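Local coordinates for putative exonuclease (Eubacterium rectale, PDB 3L0A), which binds a zinc ion and may be a hydrolase, perhaps a nuclease of the PDDEXK kind, although its substrate is not established, at residues A[7-11]-A[128-132]; A[24-28]-A[39-44]; A[104-110]-A[203-207]. One frame throughout, in Å; residues are numbered along the deposited sequence. Where two conformers were deposited one is given.

Interaction 1: A[7-11]-A[128-132]; sequences ENYYS and WKIKM
The ring of Tyr9 slides between Lys129 and Lys131, two lysines on the same side of the strand, so each of its faces is covered by a different one. On one face lies the aliphatic chain of Lys129, with CD 3.6 Å from Tyr9 CE1. Bent at its last torsion (97°), the chain brings NZ back over the ring as a cation-pi contact, 3.9 Å from the centroid. Lys129 NZ also donates to Tyr9 O at 2.9 Å, tilted 30° from the carbonyl plane, and has a further partner in Asn15 OD1. Lys131 CB makes a CH-pi contact with the opposite face. Tyr9 OH, at the far end of this buried sandwich, abuts the strand backbone 3.1 Å from Ile130 C, with a poor angle for bonding to Lys131 N. The outer side is more open to solvent and buries less surface. There the exposed Tyr10 crosses the end of Lys131 at about a right angle, Tyr10 CE2 being 3.3 Å from Lys131 NZ. Tyr9 CD2 backs this second ring over its centre. A type I turn from Asn8 presents both tyrosines and ends at Ser11, the N-cap of helix 12-17. The loop thus covers one side of strand 126-136 next to Ile118 of strand 114-123, whereas Ile130 points away from the loop and packs on Tyr177 of helix 170-185.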
# COMPACT_ATOMS: atom_id res chain seq x y z
N GLU A 7 -29.39 -25.91 3.39
CA GLU A 7 -29.80 -25.00 4.47
C GLU A 7 -28.86 -25.15 5.66
O GLU A 7 -28.50 -24.15 6.31
CB GLU A 7 -31.26 -25.25 4.92
CG GLU A 7 -31.84 -24.17 5.87
CD GLU A 7 -32.86 -24.74 6.88
OE1 GLU A 7 -33.94 -25.21 6.45
OE2 GLU A 7 -32.57 -24.71 8.10
N ASN A 8 -28.46 -26.40 5.94
CA ASN A 8 -27.68 -26.75 7.15
C ASN A 8 -26.17 -27.09 7.00
O ASN A 8 -25.51 -27.42 8.00
CB ASN A 8 -28.39 -27.90 7.89
CG ASN A 8 -27.96 -29.30 7.42
OD1 ASN A 8 -27.35 -29.47 6.35
ND2 ASN A 8 -28.27 -30.31 8.24
N TYR A 9 -25.64 -27.02 5.78
CA TYR A 9 -24.24 -27.40 5.51
C TYR A 9 -23.23 -26.69 6.41
O TYR A 9 -22.26 -27.31 6.86
CB TYR A 9 -23.86 -27.08 4.07
CG TYR A 9 -22.49 -27.54 3.68
CD1 TYR A 9 -22.26 -28.83 3.31
CD2 TYR A 9 -21.43 -26.67 3.65
CE1 TYR A 9 -20.99 -29.26 2.94
CE2 TYR A 9 -20.14 -27.09 3.27
CZ TYR A 9 -19.93 -28.39 2.93
OH TYR A 9 -18.67 -28.81 2.57
N TYR A 10 -23.45 -25.41 6.65
CA TYR A 10 -22.52 -24.57 7.40
C TYR A 10 -22.92 -24.47 8.87
O TYR A 10 -22.32 -23.71 9.62
CB TYR A 10 -22.41 -23.16 6.77
CG TYR A 10 -21.85 -23.11 5.34
CD1 TYR A 10 -20.52 -23.41 5.07
CD2 TYR A 10 -22.67 -22.75 4.26
CE1 TYR A 10 -20.02 -23.35 3.75
CE2 TYR A 10 -22.17 -22.68 2.95
CZ TYR A 10 -20.86 -22.98 2.70
OH TYR A 10 -20.38 -22.94 1.40
N SER A 11 -23.90 -25.28 9.30
CA SER A 11 -24.41 -25.17 10.66
C SER A 11 -23.36 -25.57 11.68
O SER A 11 -22.41 -26.26 11.35
CB SER A 11 -25.68 -26.00 10.84
OG SER A 11 -25.49 -27.41 10.60
N TRP A 128 -15.74 -36.29 6.76
CA TRP A 128 -15.56 -34.98 6.11
C TRP A 128 -16.78 -34.58 5.28
O TRP A 128 -17.61 -35.43 4.96
CB TRP A 128 -14.36 -35.00 5.17
CG TRP A 128 -13.01 -35.07 5.82
CD1 TRP A 128 -12.51 -36.11 6.56
CD2 TRP A 128 -11.97 -34.10 5.75
NE1 TRP A 128 -11.24 -35.83 6.98
CE2 TRP A 128 -10.87 -34.60 6.50
CE3 TRP A 128 -11.86 -32.83 5.14
CZ2 TRP A 128 -9.66 -33.88 6.67
CZ3 TRP A 128 -10.66 -32.10 5.31
CH2 TRP A 128 -9.58 -32.64 6.06
N LYS A 129 -16.88 -33.30 4.91
CA LYS A 129 -17.89 -32.83 3.96
C LYS A 129 -17.26 -31.92 2.92
O LYS A 129 -16.30 -31.25 3.22
CB LYS A 129 -18.99 -32.04 4.66
CG LYS A 129 -18.52 -30.92 5.58
CD LYS A 129 -19.74 -30.26 6.22
CE LYS A 129 -19.41 -29.22 7.31
NZ LYS A 129 -19.42 -27.82 6.78
N ILE A 130 -17.80 -31.95 1.71
CA ILE A 130 -17.40 -31.02 0.64
C ILE A 130 -18.65 -30.50 -0.06
O ILE A 130 -19.73 -31.12 0.01
CB ILE A 130 -16.47 -31.69 -0.40
CG1 ILE A 130 -17.18 -32.88 -1.08
CG2 ILE A 130 -15.14 -32.17 0.26
CD1 ILE A 130 -16.78 -33.08 -2.55
N LYS A 131 -18.49 -29.36 -0.72
CA LYS A 131 -19.54 -28.71 -1.50
C LYS A 131 -18.86 -28.06 -2.71
O LYS A 131 -18.06 -27.16 -2.56
CB LYS A 131 -20.28 -27.65 -0.67
CG LYS A 131 -21.55 -27.19 -1.32
CD LYS A 131 -22.48 -26.38 -0.41
CE LYS A 131 -21.89 -25.00 -0.13
NZ LYS A 131 -22.96 -23.99 0.03
N MSE A 132 -19.16 -28.54 -3.92
CA MSE A 132 -18.36 -28.19 -5.11
C MSE A 132 -19.12 -27.18 -5.98
O MSE A 132 -20.31 -27.34 -6.21
CB MSE A 132 -18.05 -29.46 -5.92
CG MSE A 132 -17.38 -30.60 -5.15
SE MSE A 132 -17.15 -32.20 -6.28
CE MSE A 132 -18.86 -33.04 -5.88

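Interaction 2: A[24-28]-A[39-44]; sequences YKDFA and YGMEKL
Phe27 lays its ring on Gly40, whereas its neighbour Asp26 turns a carboxylate to Lys43. The Phe27 ring presents one face to Gly40 CA, which lies 4.1 Å above its plane near the rim. Phe27 lies close against the bare backbone of Gly40, with Phe27 CZ 3.8 Å from Gly40 C. Around the ring edge, near its plane, come Met41 SE and Leu44 CD1, each 3.9 Å from Phe27 CZ. The selenium, 85° off the ring normal, makes an edge-on Met-aromatic contact. These residues pair helix 21-28 with helix 37-45 as a roughly antiparallel helical hairpin; the axes of segments 24-28 and 39-44 make 145° and approach to 8.9 Å. Helix 37-45 starts just after Cys36, a zinc ligand together with Cys241, Cys244 and Cys247, and the side chain of Tyr39 comes within about 5 Å of the metal. Asp26 stands beside this tyrosine, its carboxylate 84° from the ring plane and OD1 3.4 Å from Tyr39 CE2; the phenol itself is hydrogen-bonded to Asp50. Lys43 crosses Asp26 at about a right angle, bent at its third torsion so that NZ meets OD2 from the syn side at 3.2 Å in a salt bridge, with a weak bond to OD1. One water donates both to Asp26 OD2 and to Gly40 O (2.9 Å from the water oxygen), bridging the carboxylate to the backbone of the other helix.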
# COMPACT_ATOMS: atom_id res chain seq x y z
N TYR A 24 -10.22 -27.50 8.39
CA TYR A 24 -8.85 -27.92 8.49
C TYR A 24 -7.93 -26.72 8.49
O TYR A 24 -7.06 -26.62 9.35
CB TYR A 24 -8.52 -28.82 7.31
CG TYR A 24 -7.05 -29.09 7.13
CD1 TYR A 24 -6.42 -30.07 7.88
CD2 TYR A 24 -6.30 -28.36 6.22
CE1 TYR A 24 -5.09 -30.32 7.73
CE2 TYR A 24 -4.94 -28.60 6.06
CZ TYR A 24 -4.34 -29.58 6.82
OH TYR A 24 -3.00 -29.85 6.65
N LYS A 25 -8.11 -25.81 7.53
CA LYS A 25 -7.28 -24.63 7.44
C LYS A 25 -7.34 -23.74 8.72
O LYS A 25 -6.32 -23.15 9.09
CB LYS A 25 -7.64 -23.80 6.19
CG LYS A 25 -7.26 -24.43 4.83
CD LYS A 25 -7.81 -23.57 3.69
CE LYS A 25 -7.23 -23.93 2.32
NZ LYS A 25 -7.49 -22.83 1.30
N ASP A 26 -8.50 -23.66 9.39
CA ASP A 26 -8.59 -22.91 10.66
C ASP A 26 -7.49 -23.41 11.60
O ASP A 26 -6.67 -22.63 12.13
CB ASP A 26 -9.96 -23.08 11.35
CG ASP A 26 -11.13 -22.40 10.60
OD1 ASP A 26 -10.91 -21.40 9.84
OD2 ASP A 26 -12.30 -22.89 10.79
N PHE A 27 -7.41 -24.73 11.74
CA PHE A 27 -6.38 -25.33 12.55
C PHE A 27 -5.01 -25.28 11.90
O PHE A 27 -4.06 -24.82 12.55
CB PHE A 27 -6.75 -26.75 12.93
CG PHE A 27 -7.87 -26.83 13.90
CD1 PHE A 27 -7.64 -26.68 15.26
CD2 PHE A 27 -9.17 -27.03 13.47
CE1 PHE A 27 -8.70 -26.76 16.19
CE2 PHE A 27 -10.22 -27.12 14.36
CZ PHE A 27 -9.99 -26.98 15.73
N ALA A 28 -4.89 -25.68 10.63
CA ALA A 28 -3.56 -25.94 10.05
C ALA A 28 -2.94 -24.78 9.29
O ALA A 28 -1.71 -24.74 9.12
CB ALA A 28 -3.58 -27.14 9.18
N TYR A 39 -8.63 -20.21 17.63
CA TYR A 39 -9.58 -19.66 16.68
C TYR A 39 -10.50 -20.72 16.12
O TYR A 39 -11.72 -20.51 16.00
CB TYR A 39 -8.83 -18.97 15.54
CG TYR A 39 -9.65 -18.59 14.32
CD1 TYR A 39 -10.56 -17.55 14.35
CD2 TYR A 39 -9.47 -19.26 13.12
CE1 TYR A 39 -11.30 -17.19 13.21
CE2 TYR A 39 -10.18 -18.90 11.95
CZ TYR A 39 -11.10 -17.87 12.01
OH TYR A 39 -11.81 -17.54 10.88
N GLY A 40 -9.92 -21.87 15.80
CA GLY A 40 -10.68 -22.97 15.27
C GLY A 40 -11.68 -23.57 16.24
O GLY A 40 -12.75 -24.05 15.81
N MSE A 41 -11.32 -23.57 17.52
CA MSE A 41 -12.17 -24.15 18.58
C MSE A 41 -13.24 -23.13 18.98
O MSE A 41 -14.39 -23.50 19.17
CB MSE A 41 -11.33 -24.54 19.79
CG MSE A 41 -10.44 -25.76 19.57
SE MSE A 41 -11.46 -27.37 19.28
CE MSE A 41 -11.71 -27.80 21.16
N GLU A 42 -12.90 -21.85 19.05
CA GLU A 42 -13.89 -20.81 19.29
C GLU A 42 -14.96 -20.70 18.17
O GLU A 42 -16.14 -20.44 18.45
CB GLU A 42 -13.20 -19.48 19.52
CG GLU A 42 -12.29 -19.51 20.73
CD GLU A 42 -13.05 -19.84 21.99
OE1 GLU A 42 -13.78 -18.96 22.48
OE2 GLU A 42 -12.90 -20.97 22.51
N LYS A 43 -14.58 -20.92 16.91
CA LYS A 43 -15.56 -20.98 15.80
C LYS A 43 -16.54 -22.15 15.93
O LYS A 43 -17.74 -22.00 15.65
CB LYS A 43 -14.88 -21.06 14.42
CG LYS A 43 -14.53 -19.69 13.81
CD LYS A 43 -13.76 -19.83 12.45
CE LYS A 43 -14.67 -19.81 11.19
NZ LYS A 43 -14.07 -20.41 9.95
N LEU A 44 -16.02 -23.31 16.34
CA LEU A 44 -16.82 -24.51 16.56
C LEU A 44 -17.84 -24.35 17.68
O LEU A 44 -19.01 -24.64 17.48
CB LEU A 44 -15.91 -25.70 16.88
CG LEU A 44 -15.05 -26.23 15.74
CD1 LEU A 44 -13.83 -26.95 16.33
CD2 LEU A 44 -15.88 -27.16 14.83
O HOH W 1 -13.28 -24.24 12.98

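Interaction 3: A[104-110]-A[203-207]; sequences DEYFMKY and DIRII
Ile206 is the main bump here, fitting a hollow walled by Phe107, Tyr110 and, more loosely, Tyr106, where helix 105-110 packs against a face of the mixed sheet of this alpha/beta PDDEXK-like fold. The helix runs at 46° to strand 204-207, their axes 9.1 Å apart. The two branches of Ile206 fill different parts of the hollow: CG2 sits over the centre of the Tyr110 ring, 3.6 Å above its plane, while CD1 covers a face of Phe107 nearer the rim. Phe107 in turn is a wedge. A chi1 of -168° swings CG away from the backbone N and sends the Phe107 ring into the gap between Ile204 and Ile206, CD2 lying 4.1 Å from Ile204 CB, and on to Ala194 and Leu144 of the neighbouring strands. Ile204 CD1 rests against the Asp104 side chain, 3.9 Å from Asp104 OD1. A second subunit borders this region: its Leu253 N donates to Asp104 OD1, and one of its strands pairs in parallel with Ile207, extending the sheet across the interface. At the start of the helix, Asp104 OD2 uses its anti lone pair to cap Phe107 N at 2.8 Å.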
# COMPACT_ATOMS: atom_id res chain seq x y z
N ASP A 104 -17.30 -15.95 -22.59
CA ASP A 104 -16.29 -16.98 -22.94
C ASP A 104 -16.85 -18.42 -22.93
O ASP A 104 -17.05 -19.02 -21.87
CB ASP A 104 -15.08 -16.86 -21.97
CG ASP A 104 -13.85 -17.64 -22.45
OD1 ASP A 104 -13.07 -17.08 -23.25
OD2 ASP A 104 -13.67 -18.83 -22.05
N GLU A 105 -17.09 -19.00 -24.11
CA GLU A 105 -17.65 -20.35 -24.21
C GLU A 105 -16.84 -21.40 -23.47
O GLU A 105 -17.40 -22.26 -22.80
CB GLU A 105 -17.79 -20.79 -25.68
CG GLU A 105 -18.87 -20.05 -26.45
CD GLU A 105 -19.30 -20.78 -27.74
OE1 GLU A 105 -18.60 -21.73 -28.17
OE2 GLU A 105 -20.37 -20.40 -28.29
N TYR A 106 -15.52 -21.35 -23.63
CA TYR A 106 -14.65 -22.34 -22.99
C TYR A 106 -14.82 -22.30 -21.46
O TYR A 106 -15.08 -23.31 -20.81
CB TYR A 106 -13.19 -22.11 -23.41
CG TYR A 106 -12.28 -23.28 -23.03
CD1 TYR A 106 -12.35 -24.50 -23.70
CD2 TYR A 106 -11.38 -23.17 -21.98
CE1 TYR A 106 -11.53 -25.56 -23.34
CE2 TYR A 106 -10.57 -24.23 -21.62
CZ TYR A 106 -10.65 -25.40 -22.30
OH TYR A 106 -9.84 -26.42 -21.90
N PHE A 107 -14.73 -21.11 -20.89
CA PHE A 107 -14.87 -20.96 -19.45
C PHE A 107 -16.25 -21.46 -19.06
O PHE A 107 -16.38 -22.26 -18.14
CB PHE A 107 -14.65 -19.50 -19.06
CG PHE A 107 -14.47 -19.23 -17.53
CD1 PHE A 107 -15.47 -19.50 -16.61
CD2 PHE A 107 -13.29 -18.65 -17.06
CE1 PHE A 107 -15.30 -19.21 -15.25
CE2 PHE A 107 -13.12 -18.34 -15.71
CZ PHE A 107 -14.12 -18.62 -14.81
N MSE A 108 -17.28 -21.02 -19.79
CA MSE A 108 -18.65 -21.49 -19.45
C MSE A 108 -18.78 -23.02 -19.50
O MSE A 108 -19.63 -23.58 -18.86
CB MSE A 108 -19.75 -20.81 -20.31
CG MSE A 108 -20.05 -19.37 -19.94
SE MSE A 108 -20.39 -19.08 -18.08
CE MSE A 108 -22.21 -19.69 -18.02
N LYS A 109 -17.94 -23.74 -20.23
CA LYS A 109 -18.09 -25.19 -20.24
C LYS A 109 -17.68 -25.78 -18.91
O LYS A 109 -18.22 -26.78 -18.49
CB LYS A 109 -17.29 -25.85 -21.36
CG LYS A 109 -17.78 -25.59 -22.77
CD LYS A 109 -16.62 -25.86 -23.78
CE LYS A 109 -17.04 -25.81 -25.29
NZ LYS A 109 -15.82 -25.77 -26.18
N TYR A 110 -16.71 -25.18 -18.24
CA TYR A 110 -16.26 -25.73 -16.95
C TYR A 110 -17.29 -25.40 -15.86
O TYR A 110 -17.39 -26.10 -14.83
CB TYR A 110 -14.89 -25.22 -16.58
CG TYR A 110 -13.80 -25.88 -17.31
CD1 TYR A 110 -13.54 -25.56 -18.63
CD2 TYR A 110 -12.98 -26.84 -16.69
CE1 TYR A 110 -12.52 -26.18 -19.33
CE2 TYR A 110 -11.96 -27.46 -17.40
CZ TYR A 110 -11.73 -27.13 -18.71
OH TYR A 110 -10.73 -27.74 -19.44
N ASP A 203 -8.97 -10.55 -15.57
CA ASP A 203 -8.18 -11.66 -16.10
C ASP A 203 -9.00 -12.91 -15.91
O ASP A 203 -9.44 -13.16 -14.81
CB ASP A 203 -6.90 -11.77 -15.25
CG ASP A 203 -5.76 -12.49 -15.94
OD1 ASP A 203 -5.79 -12.66 -17.16
OD2 ASP A 203 -4.81 -12.86 -15.24
N ILE A 204 -9.20 -13.70 -16.96
CA ILE A 204 -9.85 -15.01 -16.82
C ILE A 204 -8.95 -16.16 -17.28
O ILE A 204 -8.31 -16.04 -18.36
CB ILE A 204 -11.22 -15.13 -17.62
CG1 ILE A 204 -10.97 -15.25 -19.14
CG2 ILE A 204 -12.19 -14.00 -17.25
CD1 ILE A 204 -12.20 -15.08 -20.01
N ARG A 205 -8.95 -17.27 -16.51
CA ARG A 205 -8.19 -18.50 -16.77
C ARG A 205 -8.90 -19.71 -16.19
O ARG A 205 -9.44 -19.64 -15.09
CB ARG A 205 -6.82 -18.48 -16.08
CG ARG A 205 -5.79 -17.51 -16.58
CD ARG A 205 -5.42 -17.72 -17.99
NE ARG A 205 -4.40 -16.76 -18.42
CZ ARG A 205 -3.83 -16.79 -19.63
NH1 ARG A 205 -4.18 -17.72 -20.52
NH2 ARG A 205 -2.90 -15.90 -19.96
N ILE A 206 -8.81 -20.84 -16.89
CA ILE A 206 -9.04 -22.17 -16.31
C ILE A 206 -7.68 -22.75 -15.93
O ILE A 206 -6.80 -22.87 -16.78
CB ILE A 206 -9.73 -23.10 -17.34
CG1 ILE A 206 -11.17 -22.64 -17.62
CG2 ILE A 206 -9.82 -24.51 -16.81
CD1 ILE A 206 -12.06 -22.42 -16.29
N ILE A 207 -7.47 -23.08 -14.65
CA ILE A 207 -6.17 -23.60 -14.20
C ILE A 207 -6.30 -25.05 -13.70
O ILE A 207 -6.95 -25.29 -12.68
CB ILE A 207 -5.60 -22.75 -13.09
CG1 ILE A 207 -5.55 -21.29 -13.51
CG2 ILE A 207 -4.19 -23.24 -12.67
CD1 ILE A 207 -6.06 -20.33 -12.51

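Interaction 2 is nested along the chain within the loop closed by interaction 1, while interactions 1 and 3 cross, their segments alternating. Interactions 1 and 3 reach the same mixed sheet, through strands 126-136 and 204-209, with centres about 26 Å apart. Interactions 1 and 2, about 16 Å between centres, touch where Trp128 packs on Tyr24, linking the sheet to the paired helices. Interactions 2 and 3, whose centres are about 33 Å apart, lie on opposite sides of the chain's centre. The sheet therefore connects an N-terminal loop with a helix at the subunit interface, and the helical pair joins this core to the zinc site, where Cys36 meets cysteines from near the C-terminus.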